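Local coordinates for protein thermosome subunit (Methanococcoides burtonii, PDB 3AQ1) that probably uses ATP binding and hydrolysis to assist the folding of unfolded proteins, as a member of the group II chaperonins, at residues Ala126-Ala131 with His340-Ala345. Residues are numbered along the deposited sequence; the frame is centred on the assembly and turned at random.
Sequences ALTVKA and HALNDA
T128 meets L342 and A345, which lie one turn apart on the partner helix, and both its branches press on A345. OG1 of T128 lies 3.4 Å from CB of A345 and, alone of the two branches, also reaches L342, 3.4 Å from its CD1. CG2 of T128 packs over the same alanine, 3.8 Å from CB and 3.6 Å from C of A345. Because CG2 stands anti to the backbone N of T128 (chi1 -61° for OG1), the hydroxyl lies beside that N, consistent with its hydrogen bond to O of L124 one turn earlier. The buried polar atom is thus satisfied locally, and no hydrogen bond crosses the contact. In L342, chi1 of -177° carries CG out from the helix and chi2 of 59° sets CD1, 4.0 Å from CA of T128; the two side chains run alongside, pointing opposite ways. CA atoms of T128 and A345 are 6.4 Å apart, the nearest backbone approach, consistent with the small alanine. This plain packing joins helices 121-132 and 332-355, probably within the intermediate domain, between equatorial and apical parts; A108 of helix 101-109 touches both T128 and A345, while I153 of strand 151-157 packs against L342.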
# COMPACT_ATOMS: atom_id res chain seq x y z
N ALA A 126 0.42 -13.84 -8.61
CA ALA A 126 0.19 -13.48 -10.00
C ALA A 126 -0.90 -12.42 -10.11
O ALA A 126 -0.77 -11.46 -10.86
CB ALA A 126 -0.21 -14.72 -10.78
N LEU A 127 -1.97 -12.61 -9.36
CA LEU A 127 -3.09 -11.70 -9.42
C LEU A 127 -2.67 -10.33 -8.89
O LEU A 127 -2.97 -9.31 -9.50
CB LEU A 127 -4.27 -12.28 -8.62
CG LEU A 127 -5.57 -11.50 -8.62
CD1 LEU A 127 -5.90 -11.11 -10.03
CD2 LEU A 127 -6.66 -12.34 -8.00
N THR A 128 -1.97 -10.32 -7.75
CA THR A 128 -1.44 -9.08 -7.20
C THR A 128 -0.62 -8.28 -8.21
O THR A 128 -0.81 -7.08 -8.38
CB THR A 128 -0.52 -9.33 -6.01
OG1 THR A 128 -1.25 -9.99 -4.97
CG2 THR A 128 -0.01 -8.01 -5.50
N VAL A 129 0.31 -8.97 -8.87
CA VAL A 129 1.26 -8.33 -9.77
C VAL A 129 0.57 -7.76 -11.02
O VAL A 129 0.90 -6.68 -11.50
CB VAL A 129 2.43 -9.29 -10.10
CG1 VAL A 129 3.28 -8.77 -11.25
CG2 VAL A 129 3.30 -9.50 -8.87
N LYS A 130 -0.40 -8.50 -11.53
CA LYS A 130 -1.15 -8.10 -12.71
C LYS A 130 -2.05 -6.89 -12.45
O LYS A 130 -2.27 -6.07 -13.33
CB LYS A 130 -1.96 -9.29 -13.20
CG LYS A 130 -2.86 -9.02 -14.37
CD LYS A 130 -3.45 -10.33 -14.86
CE LYS A 130 -4.45 -10.12 -15.99
NZ LYS A 130 -5.12 -11.41 -16.34
N ALA A 131 -2.57 -6.80 -11.23
CA ALA A 131 -3.41 -5.68 -10.81
C ALA A 131 -2.55 -4.44 -10.60
O ALA A 131 -2.83 -3.38 -11.17
CB ALA A 131 -4.15 -6.03 -9.52
N HIS A 340 -7.99 -10.16 2.51
CA HIS A 340 -7.00 -9.61 3.44
C HIS A 340 -5.60 -9.80 2.88
O HIS A 340 -4.80 -8.86 2.80
CB HIS A 340 -7.13 -10.21 4.85
CG HIS A 340 -8.36 -9.76 5.59
ND1 HIS A 340 -9.63 -10.14 5.22
CD2 HIS A 340 -8.50 -8.97 6.68
CE1 HIS A 340 -10.51 -9.60 6.05
NE2 HIS A 340 -9.85 -8.89 6.95
N ALA A 341 -5.32 -11.02 2.43
CA ALA A 341 -4.01 -11.30 1.87
C ALA A 341 -3.68 -10.36 0.70
O ALA A 341 -2.69 -9.62 0.75
CB ALA A 341 -3.92 -12.76 1.47
N LEU A 342 -4.51 -10.38 -0.34
CA LEU A 342 -4.36 -9.49 -1.50
C LEU A 342 -4.12 -8.03 -1.12
O LEU A 342 -3.23 -7.39 -1.66
CB LEU A 342 -5.58 -9.60 -2.43
CG LEU A 342 -5.66 -8.85 -3.75
CD1 LEU A 342 -4.53 -9.21 -4.69
CD2 LEU A 342 -6.98 -9.19 -4.36
N ASN A 343 -4.92 -7.51 -0.19
CA ASN A 343 -4.72 -6.14 0.25
C ASN A 343 -3.28 -5.91 0.70
O ASN A 343 -2.67 -4.93 0.32
CB ASN A 343 -5.71 -5.74 1.35
CG ASN A 343 -6.75 -4.75 0.85
OD1 ASN A 343 -6.40 -3.71 0.29
ND2 ASN A 343 -8.03 -5.07 1.06
N ASP A 344 -2.73 -6.82 1.49
CA ASP A 344 -1.35 -6.65 1.92
C ASP A 344 -0.37 -6.73 0.76
O ASP A 344 0.49 -5.87 0.61
CB ASP A 344 -0.97 -7.68 2.99
CG ASP A 344 -1.62 -7.39 4.30
OD1 ASP A 344 -1.97 -6.22 4.55
OD2 ASP A 344 -1.80 -8.35 5.09
N ALA A 345 -0.52 -7.76 -0.07
CA ALA A 345 0.40 -7.95 -1.19
C ALA A 345 0.37 -6.77 -2.16
O ALA A 345 1.42 -6.32 -2.62
CB ALA A 345 0.12 -9.24 -1.91